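Local coordinates for probable outer membrane protein (Pseudomonas aeruginosa, PDB 3DWO) that probably carries long-chain fatty acids or other hydrophobic compounds across the outer membrane, as a beta-barrel channel of the FadL family, at residues G229-L240 with S279-L290. Sequence-based numbering, arbitrary orientation.
With SO4 (sulfate ion), chain B.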
ATOM      1  N   GLY A 229     -17.679  10.581 -14.386  1.00 39.15           N
ATOM      2  CA  GLY A 229     -17.828   9.319 -13.697  1.00 37.20           C
ATOM      3  C   GLY A 229     -17.625   9.399 -12.201  1.00 37.06           C
ATOM      4  O   GLY A 229     -16.791  10.156 -11.699  1.00 36.50           O
ATOM      5  N   PHE A 230     -18.425   8.622 -11.483  1.00 36.05           N
ATOM      6  CA  PHE A 230     -18.322   8.553 -10.043  1.00 35.21           C
ATOM      7  C   PHE A 230     -18.185   7.083  -9.694  1.00 35.29           C
ATOM      8  O   PHE A 230     -18.999   6.256 -10.114  1.00 34.58           O
ATOM      9  CB  PHE A 230     -19.567   9.113  -9.363  1.00 36.06           C
ATOM     10  CG  PHE A 230     -19.485   9.083  -7.871  1.00 37.79           C
ATOM     11  CD1 PHE A 230     -18.679   9.987  -7.192  1.00 38.60           C
ATOM     12  CD2 PHE A 230     -20.160   8.107  -7.146  1.00 39.44           C
ATOM     13  CE1 PHE A 230     -18.541   9.922  -5.808  1.00 40.10           C
ATOM     14  CE2 PHE A 230     -20.029   8.029  -5.761  1.00 40.05           C
ATOM     15  CZ  PHE A 230     -19.218   8.938  -5.092  1.00 40.27           C
ATOM     16  N   ALA A 231     -17.149   6.755  -8.933  1.00 34.00           N
ATOM     17  CA  ALA A 231     -16.915   5.376  -8.546  1.00 32.98           C
ATOM     18  C   ALA A 231     -16.711   5.279  -7.047  1.00 32.41           C
ATOM     19  O   ALA A 231     -16.067   6.134  -6.436  1.00 31.84           O
ATOM     20  CB  ALA A 231     -15.693   4.824  -9.281  1.00 32.67           C
ATOM     21  N   TYR A 232     -17.270   4.233  -6.453  1.00 31.14           N
ATOM     22  CA  TYR A 232     -17.119   4.029  -5.028  1.00 30.94           C
ATOM     23  C   TYR A 232     -16.704   2.600  -4.717  1.00 30.36           C
ATOM     24  O   TYR A 232     -17.329   1.640  -5.181  1.00 30.09           O
ATOM     25  CB  TYR A 232     -18.419   4.339  -4.293  1.00 32.03           C
ATOM     26  CG  TYR A 232     -18.283   4.199  -2.795  1.00 34.29           C
ATOM     27  CD1 TYR A 232     -17.621   5.169  -2.045  1.00 35.88           C
ATOM     28  CD2 TYR A 232     -18.776   3.075  -2.131  1.00 33.73           C
ATOM     29  CE1 TYR A 232     -17.452   5.024  -0.666  1.00 35.72           C
ATOM     30  CE2 TYR A 232     -18.612   2.921  -0.755  1.00 34.32           C
ATOM     31  CZ  TYR A 232     -17.948   3.901  -0.033  1.00 35.27           C
ATOM     32  OH  TYR A 232     -17.781   3.760   1.323  1.00 37.24           O
ATOM     33  N   HIS A 233     -15.635   2.471  -3.939  1.00 29.63           N
ATOM     34  CA  HIS A 233     -15.131   1.173  -3.512  1.00 27.95           C
ATOM     35  C   HIS A 233     -15.285   1.141  -2.001  1.00 28.06           C
ATOM     36  O   HIS A 233     -14.668   1.933  -1.287  1.00 27.50           O
ATOM     37  CB  HIS A 233     -13.661   0.998  -3.912  1.00 26.64           C
ATOM     38  CG  HIS A 233     -13.468   0.706  -5.368  1.00 25.98           C
ATOM     39  ND1 HIS A 233     -13.700   1.643  -6.353  1.00 27.96           N
ATOM     40  CD2 HIS A 233     -13.107  -0.431  -6.009  1.00 25.31           C
ATOM     41  CE1 HIS A 233     -13.491   1.095  -7.538  1.00 24.71           C
ATOM     42  NE2 HIS A 233     -13.131  -0.163  -7.357  1.00 25.51           N
ATOM     43  N   ALA A 234     -16.133   0.241  -1.517  1.00 26.37           N
ATOM     44  CA  ALA A 234     -16.382   0.144  -0.090  1.00 26.34           C
ATOM     45  C   ALA A 234     -15.182  -0.440   0.641  1.00 26.78           C
ATOM     46  O   ALA A 234     -14.369  -1.149   0.052  1.00 27.19           O
ATOM     47  CB  ALA A 234     -17.631  -0.713   0.169  1.00 22.60           C
ATOM     48  N   LYS A 235     -15.073  -0.125   1.926  1.00 27.42           N
ATOM     49  CA  LYS A 235     -13.989  -0.646   2.745  1.00 28.41           C
ATOM     50  C   LYS A 235     -14.116  -2.160   2.777  1.00 28.81           C
ATOM     51  O   LYS A 235     -15.228  -2.695   2.810  1.00 29.45           O
ATOM     52  CB  LYS A 235     -14.080  -0.102   4.172  1.00 28.53           C
ATOM     53  CG  LYS A 235     -13.072  -0.721   5.123  1.00 28.32           C
ATOM     54  CD  LYS A 235     -13.017   0.033   6.429  1.00 31.06           C
ATOM     55  CE  LYS A 235     -14.327  -0.063   7.179  1.00 32.95           C
ATOM     56  NZ  LYS A 235     -14.308   0.824   8.367  1.00 33.94           N
ATOM     57  N   ILE A 236     -12.985  -2.852   2.766  1.00 27.31           N
ATOM     58  CA  ILE A 236     -13.010  -4.303   2.798  1.00 27.51           C
ATOM     59  C   ILE A 236     -12.529  -4.802   4.159  1.00 28.71           C
ATOM     60  O   ILE A 236     -11.348  -4.651   4.504  1.00 26.47           O
ATOM     61  CB  ILE A 236     -12.113  -4.904   1.683  1.00 27.68           C
ATOM     62  CG1 ILE A 236     -12.535  -4.354   0.316  1.00 26.22           C
ATOM     63  CG2 ILE A 236     -12.215  -6.424   1.692  1.00 26.70           C
ATOM     64  CD1 ILE A 236     -11.728  -4.911  -0.852  1.00 24.57           C
ATOM     65  N   ARG A 237     -13.455  -5.369   4.935  1.00 27.29           N
ATOM     66  CA  ARG A 237     -13.133  -5.913   6.248  1.00 27.89           C
ATOM     67  C   ARG A 237     -12.070  -6.972   5.997  1.00 27.06           C
ATOM     68  O   ARG A 237     -12.253  -7.870   5.171  1.00 25.53           O
ATOM     69  CB  ARG A 237     -14.375  -6.528   6.885  1.00 30.63           C
ATOM     70  CG  ARG A 237     -15.475  -5.517   7.149  1.00 35.13           C
ATOM     71  CD  ARG A 237     -15.698  -5.313   8.637  1.00 41.28           C
ATOM     72  NE  ARG A 237     -14.695  -4.450   9.254  1.00 45.76           N
ATOM     73  CZ  ARG A 237     -14.438  -4.426  10.559  1.00 47.16           C
ATOM     74  NH1 ARG A 237     -15.108  -5.225  11.384  1.00 45.68           N
ATOM     75  NH2 ARG A 237     -13.518  -3.598  11.043  1.00 45.35           N
ATOM     76  N   ASN A 238     -10.967  -6.875   6.727  1.00 25.62           N
ATOM     77  CA  ASN A 238      -9.851  -7.770   6.487  1.00 23.33           C
ATOM     78  C   ASN A 238      -9.064  -8.095   7.764  1.00 22.77           C
ATOM     79  O   ASN A 238      -8.130  -7.382   8.135  1.00 22.81           O
ATOM     80  CB  ASN A 238      -8.972  -7.085   5.429  1.00 21.48           C
ATOM     81  CG  ASN A 238      -7.910  -7.987   4.849  1.00 23.53           C
ATOM     82  OD1 ASN A 238      -8.071  -9.208   4.769  1.00 23.82           O
ATOM     83  ND2 ASN A 238      -6.817  -7.379   4.411  1.00 23.09           N
ATOM     84  N   LYS A 239      -9.459  -9.175   8.432  1.00 20.09           N
ATOM     85  CA  LYS A 239      -8.795  -9.612   9.651  1.00 21.25           C
ATOM     86  C   LYS A 239      -7.739 -10.646   9.285  1.00 22.70           C
ATOM     87  O   LYS A 239      -8.065 -11.785   8.948  1.00 21.03           O
ATOM     88  CB  LYS A 239      -9.808 -10.227  10.616  1.00 23.54           C
ATOM     89  CG  LYS A 239      -9.209 -10.771  11.903  1.00 26.33           C
ATOM     90  CD  LYS A 239     -10.323 -11.227  12.840  1.00 30.13           C
ATOM     91  CE  LYS A 239      -9.786 -11.813  14.133  1.00 30.29           C
ATOM     92  NZ  LYS A 239     -10.908 -12.235  15.025  1.00 33.44           N
ATOM     93  N   LEU A 240      -6.476 -10.237   9.340  1.00 21.62           N
ATOM     94  CA  LEU A 240      -5.367 -11.120   9.009  1.00 22.85           C
ATOM     95  C   LEU A 240      -5.137 -12.126  10.132  1.00 22.31           C
ATOM     96  O   LEU A 240      -5.204 -11.787  11.318  1.00 20.60           O
ATOM     97  CB  LEU A 240      -4.097 -10.293   8.766  1.00 25.30           C
ATOM     98  CG  LEU A 240      -3.948  -9.544   7.432  1.00 28.67           C
ATOM     99  CD1 LEU A 240      -5.265  -8.950   6.977  1.00 30.95           C
ATOM    100  CD2 LEU A 240      -2.895  -8.455   7.593  1.00 26.59           C
ATOM    101  N   SER A 279      -3.557 -12.599  15.146  1.00 20.06           N
ATOM    102  CA  SER A 279      -4.420 -11.916  14.187  1.00 21.52           C
ATOM    103  C   SER A 279      -4.164 -10.412  14.258  1.00 20.44           C
ATOM    104  O   SER A 279      -3.577  -9.916  15.220  1.00 20.20           O
ATOM    105  CB  SER A 279      -5.898 -12.198  14.479  1.00 20.10           C
ATOM    106  OG  SER A 279      -6.303 -11.577  15.685  1.00 22.31           O
ATOM    107  N   ALA A 280      -4.606  -9.697  13.230  1.00 19.69           N
ATOM    108  CA  ALA A 280      -4.448  -8.259  13.166  1.00 19.54           C
ATOM    109  C   ALA A 280      -5.353  -7.734  12.061  1.00 21.07           C
ATOM    110  O   ALA A 280      -5.246  -8.169  10.913  1.00 22.01           O
ATOM    111  CB  ALA A 280      -2.985  -7.898  12.872  1.00 20.71           C
ATOM    112  N   ARG A 281      -6.257  -6.820  12.405  1.00 22.44           N
ATOM    113  CA  ARG A 281      -7.152  -6.246  11.405  1.00 25.61           C
ATOM    114  C   ARG A 281      -6.359  -5.280  10.538  1.00 24.13           C
ATOM    115  O   ARG A 281      -5.497  -4.555  11.035  1.00 23.26           O
ATOM    116  CB  ARG A 281      -8.302  -5.461  12.050  1.00 27.30           C
ATOM    117  CG  ARG A 281      -9.305  -6.290  12.826  1.00 34.98           C
ATOM    118  CD  ARG A 281     -10.660  -5.586  12.846  1.00 36.65           C
ATOM    119  NE  ARG A 281     -11.299  -5.660  11.537  1.00 39.67           N
ATOM    120  CZ  ARG A 281     -12.074  -6.666  11.145  1.00 41.97           C
ATOM    121  NH1 ARG A 281     -12.317  -7.681  11.971  1.00 41.58           N
ATOM    122  NH2 ARG A 281     -12.589  -6.674   9.921  1.00 43.14           N
ATOM    123  N   LEU A 282      -6.657  -5.279   9.244  1.00 23.77           N
ATOM    124  CA  LEU A 282      -5.999  -4.390   8.295  1.00 24.65           C
ATOM    125  C   LEU A 282      -7.000  -4.191   7.157  1.00 24.33           C
ATOM    126  O   LEU A 282      -6.780  -4.626   6.026  1.00 24.56           O
ATOM    127  CB  LEU A 282      -4.701  -5.023   7.783  1.00 23.73           C
ATOM    128  CG  LEU A 282      -3.599  -4.147   7.161  1.00 27.09           C
ATOM    129  CD1 LEU A 282      -4.107  -3.484   5.903  1.00 33.25           C
ATOM    130  CD2 LEU A 282      -3.148  -3.092   8.149  1.00 26.96           C
ATOM    131  N   ASP A 283      -8.119  -3.547   7.477  1.00 24.70           N
ATOM    132  CA  ASP A 283      -9.165  -3.301   6.489  1.00 26.20           C
ATOM    133  C   ASP A 283      -8.663  -2.452   5.330  1.00 26.28           C
ATOM    134  O   ASP A 283      -7.935  -1.476   5.529  1.00 27.23           O
ATOM    135  CB  ASP A 283     -10.366  -2.595   7.129  1.00 26.74           C
ATOM    136  CG  ASP A 283     -11.047  -3.431   8.202  1.00 30.10           C
ATOM    137  OD1 ASP A 283     -10.827  -4.664   8.258  1.00 27.75           O
ATOM    138  OD2 ASP A 283     -11.823  -2.846   8.988  1.00 30.30           O
ATOM    139  N   ILE A 284      -9.049  -2.828   4.117  1.00 26.11           N
ATOM    140  CA  ILE A 284      -8.663  -2.064   2.942  1.00 25.23           C
ATOM    141  C   ILE A 284      -9.608  -0.865   2.936  1.00 25.11           C
ATOM    142  O   ILE A 284     -10.823  -1.021   2.834  1.00 25.78           O
ATOM    143  CB  ILE A 284      -8.834  -2.898   1.662  1.00 25.90           C
ATOM    144  CG1 ILE A 284      -8.024  -4.192   1.792  1.00 26.19           C
ATOM    145  CG2 ILE A 284      -8.356  -2.107   0.447  1.00 24.65           C
ATOM    146  CD1 ILE A 284      -8.137  -5.120   0.598  1.00 26.19           C
ATOM    147  N   PRO A 285      -9.059   0.351   3.049  1.00 24.10           N
ATOM    148  CA  PRO A 285      -9.859   1.577   3.071  1.00 24.56           C
ATOM    149  C   PRO A 285     -10.792   1.823   1.890  1.00 24.11           C
ATOM    150  O   PRO A 285     -10.492   1.474   0.752  1.00 22.53           O
ATOM    151  CB  PRO A 285      -8.806   2.674   3.221  1.00 24.82           C
ATOM    152  CG  PRO A 285      -7.622   2.091   2.531  1.00 26.16           C
ATOM    153  CD  PRO A 285      -7.620   0.667   3.009  1.00 25.24           C
ATOM    154  N   ALA A 286     -11.935   2.427   2.193  1.00 23.90           N
ATOM    155  CA  ALA A 286     -12.928   2.767   1.189  1.00 23.21           C
ATOM    156  C   ALA A 286     -12.430   4.014   0.479  1.00 24.12           C
ATOM    157  O   ALA A 286     -11.665   4.791   1.044  1.00 22.77           O
ATOM    158  CB  ALA A 286     -14.273   3.060   1.857  1.00 24.38           C
ATOM    159  N   TYR A 287     -12.844   4.194  -0.768  1.00 24.50           N
ATOM    160  CA  TYR A 287     -12.456   5.381  -1.502  1.00 26.54           C
ATOM    161  C   TYR A 287     -13.440   5.663  -2.621  1.00 27.59           C
ATOM    162  O   TYR A 287     -14.134   4.764  -3.090  1.00 26.98           O
ATOM    163  CB  TYR A 287     -11.035   5.252  -2.066  1.00 26.69           C
ATOM    164  CG  TYR A 287     -10.829   4.136  -3.062  1.00 26.11           C
ATOM    165  CD1 TYR A 287     -10.498   2.849  -2.638  1.00 25.01           C
ATOM    166  CD2 TYR A 287     -10.914   4.380  -4.432  1.00 25.80           C
ATOM    167  CE1 TYR A 287     -10.246   1.834  -3.553  1.00 26.23           C
ATOM    168  CE2 TYR A 287     -10.667   3.374  -5.358  1.00 26.64           C
ATOM    169  CZ  TYR A 287     -10.329   2.101  -4.912  1.00 27.84           C
ATOM    170  OH  TYR A 287     -10.052   1.106  -5.824  1.00 30.34           O
ATOM    171  N   ALA A 288     -13.500   6.923  -3.031  1.00 28.93           N
ATOM    172  CA  ALA A 288     -14.397   7.355  -4.090  1.00 30.85           C
ATOM    173  C   ALA A 288     -13.616   8.241  -5.042  1.00 31.81           C
ATOM    174  O   ALA A 288     -12.760   9.014  -4.615  1.00 33.14           O
ATOM    175  CB  ALA A 288     -15.572   8.130  -3.495  1.00 29.21           C
ATOM    176  N   SER A 289     -13.906   8.131  -6.330  1.00 32.91           N
ATOM    177  CA  SER A 289     -13.209   8.945  -7.314  1.00 35.64           C
ATOM    178  C   SER A 289     -14.164   9.571  -8.318  1.00 35.96           C
ATOM    179  O   SER A 289     -15.136   8.951  -8.751  1.00 35.60           O
ATOM    180  CB  SER A 289     -12.153   8.107  -8.043  1.00 36.12           C
ATOM    181  OG  SER A 289     -12.708   6.900  -8.534  1.00 39.28           O
ATOM    182  N   LEU A 290     -13.881  10.820  -8.665  1.00 37.12           N
ATOM    183  CA  LEU A 290     -14.684  11.560  -9.622  1.00 38.92           C
ATOM    184  C   LEU A 290     -13.800  11.729 -10.857  1.00 39.65           C
ATOM    185  O   LEU A 290     -12.706  12.278 -10.761  1.00 40.30           O
ATOM    186  CB  LEU A 290     -15.056  12.926  -9.034  1.00 40.32           C
ATOM    187  CG  LEU A 290     -16.241  13.706  -9.618  1.00 43.45           C
ATOM    188  CD1 LEU A 290     -15.988  14.027 -11.088  1.00 44.86           C
ATOM    189  CD2 LEU A 290     -17.515  12.889  -9.458  1.00 43.33           C
TER
HETATM  190  S   SO4 B 452     -11.117  -7.684  15.870  1.00 52.20           S
HETATM  191  O1  SO4 B 452     -12.143  -7.610  16.929  1.00 54.71           O
HETATM  192  O2  SO4 B 452     -10.499  -6.354  15.703  1.00 53.15           O
HETATM  193  O3  SO4 B 452     -11.763  -8.100  14.612  1.00 52.20           O
HETATM  194  O4  SO4 B 452     -10.074  -8.660  16.242  1.00 50.82           O
HETATM  195  O   HOH W   1     -11.688  -0.543  -1.050  1.00 29.62           O
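Two neighbouring antiparallel strands of the FadL-family beta barrel meet here, with regular strand pairing interrupted in the middle. His-233 and Tyr-287 form a hydrogen-bonded pair, and His-233 N to Tyr-287 O is nearly straight (175°). Their side chains run side by side on one face, the rings almost parallel (4°) but slid apart. His-233 CB makes a CH-pi contact over the Tyr-287 face, 3.7 Å from the ring centroid, while Tyr-287 OH lies over the imidazole. Phe-215 of strand 201-220 stacks on the His-233 ring. Past this pair, a water donates to both Ala-234 O and Pro-285 O, bridging the two segments. A single bridge follows at Ile-236 and Ile-284, whose CB atoms pack 3.8 Å apart.

Next comes a salt-bridge network. Arg-237 NH2 donates to the syn lone pair of Asp-283 OD2 at 2.8 Å. Asp-283 OD1 takes Arg-281 NH2 (3.1 Å) on its syn side and backbone Asn-238 N (2.7 Å) from the anti side, out of plane. The shared carboxylate probably offsets the like charges of the two arginines, whose guanidinium groups stack with centres 3.3 Å apart. Bends at chi2 and chi3 (78°) fold Arg-237 back over Arg-281. At the guanidinium edge, Arg-281 NH1 donates to O3 of a sulfate, probably from the crystallisation liquor, at 2.7 Å.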